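Local structure of 4-phosphoerythronate dehydrogenase (Lactobacillus jensenii, 4PRK) at residues A[311-316]-A[323-328]; A[10-15]-A[306-311]; A[219-224]-A[241-246]. The protein probably interconverts pyruvate and D-lactate with NAD as cofactor, as a tetrameric D-isomer-specific 2-hydroxyacid dehydrogenase. One frame throughout, in Å; residues are numbered along the deposited sequence.

Interaction 1: A[311-316]-A[323-328]; sequences SLRDTI and RAHFVV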
ATOM      1  N   SER A 311     -18.981  23.900   4.700  1.00 35.31           N
ATOM      2  CA  SER A 311     -19.761  25.102   4.453  1.00 35.80           C
ATOM      3  C   SER A 311     -19.889  26.000   5.734  1.00 42.09           C
ATOM      4  O   SER A 311     -19.546  27.202   5.727  1.00 40.89           O
ATOM      5  CB  SER A 311     -21.122  24.696   3.898  1.00 36.61           C
ATOM      6  OG  SER A 311     -21.860  23.874   4.788  1.00 37.20           O
ATOM      7  N   LEU A 312     -20.311  25.379   6.835  1.00 41.57           N
ATOM      8  CA  LEU A 312     -20.467  26.062   8.132  1.00 45.34           C
ATOM      9  C   LEU A 312     -19.207  26.898   8.449  1.00 44.91           C
ATOM     10  O   LEU A 312     -19.317  28.068   8.797  1.00 43.67           O
ATOM     11  CB  LEU A 312     -20.711  24.999   9.272  1.00 42.42           C
ATOM     12  CG  LEU A 312     -20.808  25.495  10.739  1.00 46.80           C
ATOM     13  CD1 LEU A 312     -21.980  26.471  10.850  1.00 43.54           C
ATOM     14  CD2 LEU A 312     -20.937  24.401  11.810  1.00 47.74           C
ATOM     15  N   ARG A 313     -18.037  26.255   8.331  1.00 42.43           N
ATOM     16  CA  ARG A 313     -16.740  26.842   8.603  1.00 44.95           C
ATOM     17  C   ARG A 313     -16.443  28.043   7.687  1.00 46.06           C
ATOM     18  O   ARG A 313     -16.075  29.101   8.184  1.00 48.79           O
ATOM     19  CB  ARG A 313     -15.616  25.789   8.513  1.00 45.88           C
ATOM     20  CG  ARG A 313     -14.385  26.140   9.337  1.00 49.97           C
ATOM     21  CD  ARG A 313     -13.099  26.202   8.507  1.00 55.28           C
ATOM     22  NE  ARG A 313     -13.172  27.274   7.504  1.00 63.27           N
ATOM     23  CZ  ARG A 313     -12.463  28.409   7.488  1.00 56.47           C
ATOM     24  NH1 ARG A 313     -11.550  28.669   8.406  1.00 56.66           N
ATOM     25  NH2 ARG A 313     -12.665  29.283   6.510  1.00 52.61           N
ATOM     26  N   ASP A 314     -16.600  27.910   6.373  1.00 46.47           N
ATOM     27  CA  ASP A 314     -16.460  29.093   5.490  1.00 50.80           C
ATOM     28  C   ASP A 314     -17.521  30.127   5.820  1.00 51.21           C
ATOM     29  O   ASP A 314     -17.256  31.311   5.717  1.00 47.65           O
ATOM     30  CB  ASP A 314     -16.594  28.765   3.990  1.00 48.97           C
ATOM     31  CG  ASP A 314     -15.292  28.260   3.366  1.00 50.20           C
ATOM     32  OD1 ASP A 314     -14.263  28.161   4.073  1.00 41.84           O
ATOM     33  OD2 ASP A 314     -15.303  27.958   2.149  1.00 53.34           O
ATOM     34  N   THR A 315     -18.723  29.675   6.196  1.00 51.98           N
ATOM     35  CA  THR A 315     -19.835  30.579   6.424  1.00 49.46           C
ATOM     36  C   THR A 315     -19.604  31.436   7.660  1.00 49.82           C
ATOM     37  O   THR A 315     -19.788  32.651   7.589  1.00 42.41           O
ATOM     38  CB  THR A 315     -21.150  29.810   6.471  1.00 50.41           C
ATOM     39  OG1 THR A 315     -21.311  29.187   5.199  1.00 46.49           O
ATOM     40  CG2 THR A 315     -22.363  30.751   6.753  1.00 49.44           C
ATOM     41  N   ILE A 316     -19.178  30.798   8.763  1.00 47.58           N
ATOM     42  CA  ILE A 316     -18.741  31.505   9.984  1.00 50.85           C
ATOM     43  C   ILE A 316     -17.585  32.499   9.707  1.00 55.28           C
ATOM     44  O   ILE A 316     -17.564  33.622  10.253  1.00 48.55           O
ATOM     45  CB  ILE A 316     -18.328  30.512  11.123  1.00 47.97           C
ATOM     46  CG1 ILE A 316     -19.580  29.811  11.677  1.00 47.91           C
ATOM     47  CG2 ILE A 316     -17.542  31.214  12.249  1.00 46.19           C
ATOM     48  CD1 ILE A 316     -19.380  29.000  12.940  1.00 49.19           C
ATOM     49  N   ARG A 323     -11.277  34.769   5.815  1.00 66.57           N
ATOM     50  CA  ARG A 323     -11.267  34.107   4.507  1.00 72.27           C
ATOM     51  C   ARG A 323     -12.010  32.745   4.476  1.00 67.63           C
ATOM     52  O   ARG A 323     -11.945  31.959   5.440  1.00 56.11           O
ATOM     53  CB  ARG A 323      -9.833  33.912   4.007  1.00 77.59           C
ATOM     54  CG  ARG A 323      -9.721  33.942   2.484  1.00 87.07           C
ATOM     55  CD  ARG A 323      -9.795  35.366   1.922  1.00 88.24           C
ATOM     56  NE  ARG A 323      -8.615  36.164   2.277  1.00 89.99           N
ATOM     57  CZ  ARG A 323      -7.411  36.052   1.711  1.00 92.71           C
ATOM     58  NH1 ARG A 323      -7.193  35.173   0.739  1.00 91.48           N
ATOM     59  NH2 ARG A 323      -6.407  36.825   2.123  1.00 90.72           N
ATOM     60  N   ALA A 324     -12.706  32.503   3.357  1.00 61.40           N
ATOM     61  CA  ALA A 324     -13.356  31.226   3.040  1.00 59.58           C
ATOM     62  C   ALA A 324     -12.434  30.436   2.102  1.00 61.12           C
ATOM     63  O   ALA A 324     -11.680  31.032   1.317  1.00 60.58           O
ATOM     64  CB  ALA A 324     -14.711  31.468   2.377  1.00 58.60           C
ATOM     65  N   HIS A 325     -12.463  29.107   2.201  1.00 55.85           N
ATOM     66  CA  HIS A 325     -11.583  28.269   1.383  1.00 56.07           C
ATOM     67  C   HIS A 325     -12.170  28.023  -0.005  1.00 59.37           C
ATOM     68  O   HIS A 325     -11.412  27.774  -0.957  1.00 54.00           O
ATOM     69  CB  HIS A 325     -11.238  26.938   2.088  1.00 56.48           C
ATOM     70  CG  HIS A 325     -10.494  27.113   3.378  1.00 55.53           C
ATOM     71  ND1 HIS A 325      -9.371  27.903   3.489  1.00 65.08           N
ATOM     72  CD2 HIS A 325     -10.720  26.612   4.615  1.00 59.27           C
ATOM     73  CE1 HIS A 325      -8.946  27.898   4.740  1.00 62.49           C
ATOM     74  NE2 HIS A 325      -9.748  27.119   5.444  1.00 60.85           N
ATOM     75  N   PHE A 326     -13.504  28.131  -0.117  1.00 59.09           N
ATOM     76  CA  PHE A 326     -14.250  27.667  -1.280  1.00 53.68           C
ATOM     77  C   PHE A 326     -15.310  28.667  -1.738  1.00 55.86           C
ATOM     78  O   PHE A 326     -16.455  28.310  -1.996  1.00 53.91           O
ATOM     79  CB  PHE A 326     -14.863  26.297  -0.983  1.00 55.10           C
ATOM     80  CG  PHE A 326     -13.855  25.285  -0.492  1.00 54.26           C
ATOM     81  CD1 PHE A 326     -12.876  24.799  -1.341  1.00 53.09           C
ATOM     82  CD2 PHE A 326     -13.862  24.847   0.831  1.00 51.86           C
ATOM     83  CE1 PHE A 326     -11.939  23.875  -0.903  1.00 54.19           C
ATOM     84  CE2 PHE A 326     -12.921  23.934   1.283  1.00 54.01           C
ATOM     85  CZ  PHE A 326     -11.953  23.444   0.412  1.00 53.33           C
ATOM     86  N   VAL A 327     -14.888  29.923  -1.860  1.00 64.68           N
ATOM     87  CA  VAL A 327     -15.597  30.949  -2.659  1.00 66.24           C
ATOM     88  C   VAL A 327     -15.732  30.550  -4.138  1.00 67.14           C
ATOM     89  O   VAL A 327     -14.813  29.957  -4.709  1.00 68.84           O
ATOM     90  CB  VAL A 327     -14.810  32.266  -2.665  1.00 65.27           C
ATOM     91  CG1 VAL A 327     -15.605  33.352  -3.402  1.00 63.16           C
ATOM     92  CG2 VAL A 327     -14.449  32.660  -1.237  1.00 66.08           C
ATOM     93  N   VAL A 328     -16.841  30.914  -4.778  1.00 66.36           N
ATOM     94  CA  VAL A 328     -17.086  30.453  -6.143  1.00 72.43           C
ATOM     95  C   VAL A 328     -17.457  31.540  -7.176  1.00 80.46           C
ATOM     96  O   VAL A 328     -18.180  32.493  -6.868  1.00 91.68           O
ATOM     97  CB  VAL A 328     -18.146  29.314  -6.122  1.00 69.26           C
ATOM     98  CG1 VAL A 328     -18.993  29.280  -7.392  1.00 66.81           C
ATOM     99  CG2 VAL A 328     -17.463  27.964  -5.900  1.00 67.12           C
TER
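The carboxylate of Asp314 is gripped by two successive backbone amides of the C-terminal tail. His325 N gives a nearly straight hydrogen bond to Asp314 OD1 (2.8 Å, 171°), arriving from above the carboxylate plane, whereas Phe326 N reaches the syn side of Asp314 OD2 at 2.9 Å on a more bent path. Asp314 OD1 also takes, on its anti side, the salt bridge from Arg313 NH2 at 3.1 Å. That same nitrogen donates to Arg323 O at 3.0 Å, with the acceptor lying in the guanidinium plane, so a single NH2 group ties carboxylate and tail together. Bends at chi2 and chi3 bring the Arg313 guanidinium to the 323-328 segment, against the His325 ring. His325 NE2 sits over the guanidinium centre, 3.6 Å from Arg313 CZ, with the two planes inclined by 29°. Packing completes the contact: Ala324 CB lies 3.4 Å from Asp314 CG, and Thr96 of strand 94-96 touches both residues. Phe326 and Val328 bond through their backbones to Asn97 and Val95. A helix carboxylate thus receives two consecutive main-chain amides of the segment following helix 301-319, which lies along strand 94-96, outermost in the five-stranded parallel sheet within this chain.

Interaction 2: A[10-15]-A[306-311]; sequences ESERKL and NMIEIS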
ATOM      1  N   GLU A  10     -32.115  13.741   6.407  1.00 40.32           N
ATOM      2  CA  GLU A  10     -32.238  12.971   7.617  1.00 40.74           C
ATOM      3  C   GLU A  10     -30.849  12.653   8.289  1.00 40.82           C
ATOM      4  O   GLU A  10     -30.668  12.758   9.494  1.00 44.52           O
ATOM      5  CB  GLU A  10     -32.941  11.687   7.214  1.00 45.57           C
ATOM      6  CG  GLU A  10     -33.068  10.675   8.328  1.00 52.34           C
ATOM      7  CD  GLU A  10     -33.823   9.437   7.905  1.00 54.79           C
ATOM      8  OE1 GLU A  10     -33.851   9.142   6.692  1.00 47.02           O
ATOM      9  OE2 GLU A  10     -34.368   8.754   8.812  1.00 66.01           O
ATOM     10  N   SER A  11     -29.870  12.273   7.483  1.00 34.14           N
ATOM     11  CA  SER A  11     -28.538  12.004   7.960  1.00 32.08           C
ATOM     12  C   SER A  11     -27.975  13.314   8.479  1.00 31.99           C
ATOM     13  O   SER A  11     -27.341  13.329   9.540  1.00 33.05           O
ATOM     14  CB  SER A  11     -27.662  11.373   6.823  1.00 32.05           C
ATOM     15  OG  SER A  11     -28.146  10.054   6.457  1.00 32.06           O
ATOM     16  N   GLU A  12     -28.198  14.426   7.766  1.00 31.38           N
ATOM     17  CA  GLU A  12     -27.719  15.704   8.261  1.00 35.42           C
ATOM     18  C   GLU A  12     -28.300  16.023   9.661  1.00 37.17           C
ATOM     19  O   GLU A  12     -27.571  16.488  10.530  1.00 35.08           O
ATOM     20  CB  GLU A  12     -28.008  16.822   7.283  1.00 36.89           C
ATOM     21  CG  GLU A  12     -27.062  16.900   6.090  1.00 39.17           C
ATOM     22  CD  GLU A  12     -27.444  17.978   5.096  1.00 38.36           C
ATOM     23  OE1 GLU A  12     -28.599  18.034   4.693  1.00 40.17           O
ATOM     24  OE2 GLU A  12     -26.601  18.785   4.723  1.00 40.44           O
ATOM     25  N   ARG A  13     -29.580  15.727   9.883  1.00 40.21           N
ATOM     26  CA  ARG A  13     -30.256  16.028  11.175  1.00 42.81           C
ATOM     27  C   ARG A  13     -29.566  15.367  12.359  1.00 38.24           C
ATOM     28  O   ARG A  13     -29.295  15.988  13.417  1.00 32.41           O
ATOM     29  CB  ARG A  13     -31.710  15.544  11.127  1.00 44.42           C
ATOM     30  CG  ARG A  13     -32.606  16.384  10.223  1.00 53.28           C
ATOM     31  CD  ARG A  13     -34.036  15.838  10.131  1.00 58.05           C
ATOM     32  NE  ARG A  13     -34.852  16.681   9.253  1.00 64.90           N
ATOM     33  CZ  ARG A  13     -35.360  17.865   9.595  1.00 66.69           C
ATOM     34  NH1 ARG A  13     -35.139  18.366  10.807  1.00 66.24           N
ATOM     35  NH2 ARG A  13     -36.077  18.569   8.721  1.00 62.59           N
ATOM     36  N   LYS A  14     -29.273  14.096  12.139  1.00 36.86           N
ATOM     37  CA  LYS A  14     -28.581  13.290  13.097  1.00 35.97           C
ATOM     38  C   LYS A  14     -27.277  13.840  13.555  1.00 31.31           C
ATOM     39  O   LYS A  14     -26.913  13.558  14.658  1.00 31.60           O
ATOM     40  CB  LYS A  14     -28.409  11.867  12.562  1.00 43.62           C
ATOM     41  CG  LYS A  14     -29.740  11.114  12.602  1.00 48.31           C
ATOM     42  CD  LYS A  14     -29.603   9.654  12.210  1.00 53.81           C
ATOM     43  CE  LYS A  14     -30.673   8.758  12.850  1.00 53.94           C
ATOM     44  NZ  LYS A  14     -32.028   8.897  12.275  1.00 56.42           N
ATOM     45  N   LEU A  15     -26.551  14.614  12.759  1.00 34.39           N
ATOM     46  CA  LEU A  15     -25.230  15.159  13.214  1.00 33.57           C
ATOM     47  C   LEU A  15     -25.361  16.484  13.925  1.00 31.27           C
ATOM     48  O   LEU A  15     -24.398  17.009  14.446  1.00 33.02           O
ATOM     49  CB  LEU A  15     -24.294  15.411  12.037  1.00 35.79           C
ATOM     50  CG  LEU A  15     -24.017  14.229  11.114  1.00 40.50           C
ATOM     51  CD1 LEU A  15     -23.153  14.687   9.956  1.00 41.37           C
ATOM     52  CD2 LEU A  15     -23.354  13.100  11.896  1.00 41.07           C
ATOM     53  N   ASN A 306     -18.998  16.435   6.237  1.00 29.83           N
ATOM     54  CA  ASN A 306     -18.185  17.423   5.572  1.00 31.26           C
ATOM     55  C   ASN A 306     -19.012  18.436   4.847  1.00 32.22           C
ATOM     56  O   ASN A 306     -18.687  19.616   4.881  1.00 31.97           O
ATOM     57  CB  ASN A 306     -17.149  16.786   4.659  1.00 30.31           C
ATOM     58  CG  ASN A 306     -16.022  16.154   5.452  1.00 34.62           C
ATOM     59  OD1 ASN A 306     -15.938  16.311   6.696  1.00 34.72           O
ATOM     60  ND2 ASN A 306     -15.154  15.409   4.769  1.00 36.82           N
ATOM     61  N   MET A 307     -20.115  18.014   4.268  1.00 31.54           N
ATOM     62  CA  MET A 307     -20.981  18.951   3.594  1.00 34.82           C
ATOM     63  C   MET A 307     -21.512  20.021   4.543  1.00 39.12           C
ATOM     64  O   MET A 307     -21.642  21.187   4.155  1.00 39.03           O
ATOM     65  CB  MET A 307     -22.138  18.232   2.904  1.00 39.43           C
ATOM     66  CG  MET A 307     -21.709  17.502   1.628  1.00 46.74           C
ATOM     67  SD  MET A 307     -23.039  16.575   0.809  1.00 51.14           S
ATOM     68  CE  MET A 307     -22.313  14.959   0.604  1.00 60.89           C
ATOM     69  N   ILE A 308     -21.808  19.633   5.778  1.00 41.45           N
ATOM     70  CA  ILE A 308     -22.215  20.580   6.810  1.00 39.32           C
ATOM     71  C   ILE A 308     -21.013  21.354   7.332  1.00 40.41           C
ATOM     72  O   ILE A 308     -21.006  22.600   7.307  1.00 38.94           O
ATOM     73  CB  ILE A 308     -22.919  19.828   7.943  1.00 45.06           C
ATOM     74  CG1 ILE A 308     -24.334  19.461   7.495  1.00 49.46           C
ATOM     75  CG2 ILE A 308     -22.971  20.667   9.202  1.00 49.88           C
ATOM     76  CD1 ILE A 308     -24.963  18.374   8.331  1.00 55.07           C
ATOM     77  N   GLU A 309     -19.974  20.649   7.782  1.00 32.88           N
ATOM     78  CA  GLU A 309     -18.928  21.333   8.518  1.00 36.38           C
ATOM     79  C   GLU A 309     -17.997  22.210   7.660  1.00 43.57           C
ATOM     80  O   GLU A 309     -17.470  23.240   8.163  1.00 40.34           O
ATOM     81  CB  GLU A 309     -18.138  20.371   9.413  1.00 35.30           C
ATOM     82  CG  GLU A 309     -19.044  19.768  10.464  1.00 34.73           C
ATOM     83  CD  GLU A 309     -18.303  18.949  11.493  1.00 42.03           C
ATOM     84  OE1 GLU A 309     -17.047  18.833  11.421  1.00 38.74           O
ATOM     85  OE2 GLU A 309     -19.017  18.440  12.397  1.00 46.10           O
ATOM     86  N   ILE A 310     -17.802  21.837   6.386  1.00 38.70           N
ATOM     87  CA  ILE A 310     -16.996  22.672   5.504  1.00 41.06           C
ATOM     88  C   ILE A 310     -17.719  23.982   5.102  1.00 38.57           C
ATOM     89  O   ILE A 310     -17.115  25.058   5.173  1.00 38.24           O
ATOM     90  CB  ILE A 310     -16.488  21.910   4.257  1.00 42.91           C
ATOM     91  CG1 ILE A 310     -15.468  20.820   4.715  1.00 43.63           C
ATOM     92  CG2 ILE A 310     -15.830  22.888   3.280  1.00 42.26           C
ATOM     93  CD1 ILE A 310     -14.966  19.885   3.621  1.00 41.35           C
ATOM     94  N   SER A 311     -18.981  23.900   4.700  1.00 35.31           N
ATOM     95  CA  SER A 311     -19.761  25.102   4.453  1.00 35.80           C
ATOM     96  C   SER A 311     -19.889  26.000   5.734  1.00 42.09           C
ATOM     97  O   SER A 311     -19.546  27.202   5.727  1.00 40.89           O
ATOM     98  CB  SER A 311     -21.122  24.696   3.898  1.00 36.61           C
ATOM     99  OG  SER A 311     -21.860  23.874   4.788  1.00 37.20           O
TER
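Ile308 pushes its CD1 methyl against the aliphatic part of Glu12, and this is the tight part of the contact: Ile308 CD1 is 3.4 Å from Glu12 CG and 3.6 Å from Glu12 CB. With CG1 anti to the carbonyl carbon (chi1 -76°) and the chain extended beyond it (chi2 162°), the isoleucine reaches across with its longer branch. The Glu12 chain passes obliquely over that branch, and Glu12 OE2 comes to 3.6 Å from Ile308 CG1. This buried carboxylate oxygen has its polar partner elsewhere, in a salt bridge to Arg76, so the methylenes serve the packing while the charge is met by the arginine. The contact is looser one helical turn on, where Leu15 CD1 stays 4.4 Å from Ile308 CD1 and Leu15 itself is partly exposed. Glu10, Arg13 and Lys14 are exposed and take no part in the packing, although Glu10 and the buried Ser11 bond to Asp137 of the third subunit. Val304 touches Glu12 and Leu15, and Thr19 touches Ile308, as helix 301-319, coming late in the chain, packs against helix 10-23, which follows strand 2-6 of the five-stranded parallel sheet.

Interaction 3: A[219-224]-A[241-246]; sequences KQFAEM and TAALIE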
ATOM      1  N   LYS A 219     -18.772   3.760 -30.678  1.00 35.82           N
ATOM      2  CA  LYS A 219     -17.399   3.592 -31.188  1.00 40.63           C
ATOM      3  C   LYS A 219     -16.469   3.214 -30.016  1.00 38.73           C
ATOM      4  O   LYS A 219     -15.647   2.313 -30.152  1.00 37.54           O
ATOM      5  CB  LYS A 219     -16.938   4.863 -31.931  1.00 45.07           C
ATOM      6  CG  LYS A 219     -15.450   4.961 -32.240  1.00 58.59           C
ATOM      7  CD  LYS A 219     -14.950   3.834 -33.167  1.00 66.44           C
ATOM      8  CE  LYS A 219     -13.449   3.915 -33.427  1.00 69.70           C
ATOM      9  NZ  LYS A 219     -13.033   5.330 -33.652  1.00 69.97           N
ATOM     10  N   GLN A 220     -16.682   3.807 -28.834  1.00 37.11           N
ATOM     11  CA  GLN A 220     -15.795   3.527 -27.687  1.00 34.08           C
ATOM     12  C   GLN A 220     -15.996   2.115 -27.087  1.00 33.19           C
ATOM     13  O   GLN A 220     -15.033   1.415 -26.787  1.00 35.14           O
ATOM     14  CB  GLN A 220     -15.904   4.642 -26.659  1.00 36.75           C
ATOM     15  CG  GLN A 220     -15.365   5.985 -27.138  1.00 35.38           C
ATOM     16  CD  GLN A 220     -16.253   6.634 -28.204  1.00 38.55           C
ATOM     17  OE1 GLN A 220     -17.463   6.416 -28.249  1.00 36.71           O
ATOM     18  NE2 GLN A 220     -15.643   7.416 -29.073  1.00 36.15           N
ATOM     19  N   PHE A 221     -17.233   1.668 -26.964  1.00 31.85           N
ATOM     20  CA  PHE A 221     -17.506   0.263 -26.612  1.00 30.00           C
ATOM     21  C   PHE A 221     -16.858  -0.707 -27.597  1.00 33.73           C
ATOM     22  O   PHE A 221     -16.242  -1.744 -27.217  1.00 28.42           O
ATOM     23  CB  PHE A 221     -19.026   0.010 -26.536  1.00 32.39           C
ATOM     24  CG  PHE A 221     -19.707   0.657 -25.301  1.00 31.35           C
ATOM     25  CD1 PHE A 221     -19.422   0.214 -24.002  1.00 30.62           C
ATOM     26  CD2 PHE A 221     -20.549   1.749 -25.442  1.00 29.56           C
ATOM     27  CE1 PHE A 221     -20.015   0.829 -22.882  1.00 32.29           C
ATOM     28  CE2 PHE A 221     -21.139   2.369 -24.326  1.00 32.87           C
ATOM     29  CZ  PHE A 221     -20.890   1.908 -23.045  1.00 29.54           C
ATOM     30  N   ALA A 222     -16.945  -0.387 -28.882  1.00 33.41           N
ATOM     31  CA  ALA A 222     -16.341  -1.288 -29.844  1.00 36.21           C
ATOM     32  C   ALA A 222     -14.828  -1.383 -29.607  1.00 33.99           C
ATOM     33  O   ALA A 222     -14.248  -2.409 -29.872  1.00 36.10           O
ATOM     34  CB  ALA A 222     -16.626  -0.835 -31.261  1.00 38.38           C
ATOM     35  N   GLU A 223     -14.203  -0.323 -29.114  1.00 32.53           N
ATOM     36  CA  GLU A 223     -12.756  -0.319 -28.884  1.00 36.66           C
ATOM     37  C   GLU A 223     -12.339  -1.084 -27.622  1.00 35.57           C
ATOM     38  O   GLU A 223     -11.193  -1.462 -27.500  1.00 35.50           O
ATOM     39  CB  GLU A 223     -12.233   1.120 -28.809  1.00 43.88           C
ATOM     40  CG  GLU A 223     -12.278   1.870 -30.152  1.00 51.88           C
ATOM     41  CD  GLU A 223     -12.048   3.384 -30.033  1.00 64.81           C
ATOM     42  OE1 GLU A 223     -13.016   4.114 -29.698  1.00 66.85           O
ATOM     43  OE2 GLU A 223     -10.908   3.857 -30.310  1.00 71.44           O
ATOM     44  N   MET A 224     -13.244  -1.264 -26.659  1.00 32.97           N
ATOM     45  CA  MET A 224     -12.886  -1.851 -25.372  1.00 29.45           C
ATOM     46  C   MET A 224     -12.716  -3.357 -25.500  1.00 31.88           C
ATOM     47  O   MET A 224     -13.181  -3.971 -26.472  1.00 31.38           O
ATOM     48  CB  MET A 224     -14.006  -1.629 -24.375  1.00 30.71           C
ATOM     49  CG  MET A 224     -14.121  -0.217 -23.872  1.00 29.95           C
ATOM     50  SD  MET A 224     -15.667  -0.062 -22.978  1.00 33.38           S
ATOM     51  CE  MET A 224     -15.959   1.681 -23.224  1.00 31.98           C
ATOM     52  N   THR A 241     -26.356   5.592 -22.998  1.00 27.95           N
ATOM     53  CA  THR A 241     -27.005   4.440 -22.430  1.00 31.26           C
ATOM     54  C   THR A 241     -27.498   3.367 -23.366  1.00 33.68           C
ATOM     55  O   THR A 241     -27.407   2.171 -23.067  1.00 39.37           O
ATOM     56  CB  THR A 241     -28.190   4.873 -21.611  1.00 36.34           C
ATOM     57  OG1 THR A 241     -27.774   5.919 -20.719  1.00 34.95           O
ATOM     58  CG2 THR A 241     -28.760   3.659 -20.833  1.00 35.48           C
ATOM     59  N   ALA A 242     -28.053   3.785 -24.481  1.00 35.54           N
ATOM     60  CA  ALA A 242     -28.471   2.877 -25.553  1.00 32.97           C
ATOM     61  C   ALA A 242     -27.295   2.027 -25.988  1.00 33.48           C
ATOM     62  O   ALA A 242     -27.400   0.793 -26.102  1.00 37.13           O
ATOM     63  CB  ALA A 242     -29.002   3.698 -26.759  1.00 29.70           C
ATOM     64  N   ALA A 243     -26.174   2.695 -26.261  1.00 33.85           N
ATOM     65  CA  ALA A 243     -24.950   1.991 -26.725  1.00 34.19           C
ATOM     66  C   ALA A 243     -24.418   1.087 -25.640  1.00 33.12           C
ATOM     67  O   ALA A 243     -23.864   0.039 -25.966  1.00 32.27           O
ATOM     68  CB  ALA A 243     -23.850   2.954 -27.138  1.00 33.16           C
ATOM     69  N   LEU A 244     -24.597   1.495 -24.372  1.00 31.80           N
ATOM     70  CA  LEU A 244     -24.181   0.687 -23.223  1.00 30.17           C
ATOM     71  C   LEU A 244     -24.993  -0.620 -23.192  1.00 31.13           C
ATOM     72  O   LEU A 244     -24.438  -1.730 -23.134  1.00 29.54           O
ATOM     73  CB  LEU A 244     -24.338   1.500 -21.916  1.00 30.45           C
ATOM     74  CG  LEU A 244     -24.218   0.723 -20.591  1.00 30.80           C
ATOM     75  CD1 LEU A 244     -22.903   0.005 -20.521  1.00 32.39           C
ATOM     76  CD2 LEU A 244     -24.356   1.570 -19.341  1.00 32.60           C
ATOM     77  N   ILE A 245     -26.314  -0.475 -23.272  1.00 31.43           N
ATOM     78  CA  ILE A 245     -27.240  -1.600 -23.218  1.00 33.97           C
ATOM     79  C   ILE A 245     -26.963  -2.613 -24.345  1.00 35.55           C
ATOM     80  O   ILE A 245     -26.853  -3.809 -24.128  1.00 35.61           O
ATOM     81  CB  ILE A 245     -28.687  -1.059 -23.293  1.00 34.17           C
ATOM     82  CG1 ILE A 245     -29.083  -0.481 -21.935  1.00 39.04           C
ATOM     83  CG2 ILE A 245     -29.646  -2.155 -23.649  1.00 33.78           C
ATOM     84  CD1 ILE A 245     -30.446   0.153 -21.882  1.00 41.42           C
ATOM     85  N   GLU A 246     -26.842  -2.089 -25.551  1.00 35.83           N
ATOM     86  CA  GLU A 246     -26.501  -2.873 -26.710  1.00 36.18           C
ATOM     87  C   GLU A 246     -25.171  -3.616 -26.555  1.00 33.88           C
ATOM     88  O   GLU A 246     -25.044  -4.803 -26.844  1.00 35.97           O
ATOM     89  CB  GLU A 246     -26.423  -1.895 -27.864  1.00 37.60           C
ATOM     90  CG  GLU A 246     -26.235  -2.550 -29.194  1.00 50.73           C
ATOM     91  CD  GLU A 246     -26.398  -1.568 -30.348  1.00 59.82           C
ATOM     92  OE1 GLU A 246     -27.075  -0.514 -30.156  1.00 67.04           O
ATOM     93  OE2 GLU A 246     -25.861  -1.879 -31.440  1.00 55.28           O
TER
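The Phe221 ring runs its far end into the backbone of helix 241-250, meeting Ala243 and Leu244 obliquely. Phe221 CZ makes the closest approach, 3.5 Å from Leu244 CA, and Phe221 CE2 lies 3.6 Å from Leu244 N. Phe221 CD2 is 3.9 Å from Ala243 CB, while Phe221 CE1 is 3.8 Å from Leu244 CD1 and Phe221 CZ rests 3.7 Å from Leu244 CB. The ring reaches this position because its CG stands anti to the carbonyl carbon (chi1 -72°), on a bond from CA that already points at the other helix. Leu244 takes the other course: its CG is anti to the backbone N (chi1 168°), which turns CD1 to the ring. The small side chain of Ala243 is consistent with the ring's close approach to the main chain. Replacing Phe221 by an alanine would probably open a gap between the helices and leave Leu244 CB and CD1 without the ring they pack on. Ile216 and Ile253, in the loops nearby, also touch Phe221. Leu244 in turn packs on Ala256 and Leu258 of strand 255-258, while Ile245, on another side of the same helix, meets helix 279-285. Helices 218-223 and 241-250, joined through strand 229-232, thus pack against each other beside the seven-stranded parallel sheet of the NAD-binding, Rossmann-type domain.

Interactions 1 and 2 both draw on helix 301-319 and share Ser311; their centres lie about 15 Å apart, and Phe326 CE2 touches Ile310 CG2 at 3.7 Å. Interaction 3 belongs to the other part of the molecule, with its centre about 42 and 38 Å from those of interactions 1 and 2. The chemistry follows the setting. Interaction 1, partly buried, is mainly polar and joins a helix to a non-helical segment. Interactions 2 and 3 are buried helix-to-helix contacts without direct hydrogen bonds between their segments, but interaction 2 includes the methylenes of a charged residue, whereas interaction 3 rests on an aromatic ring.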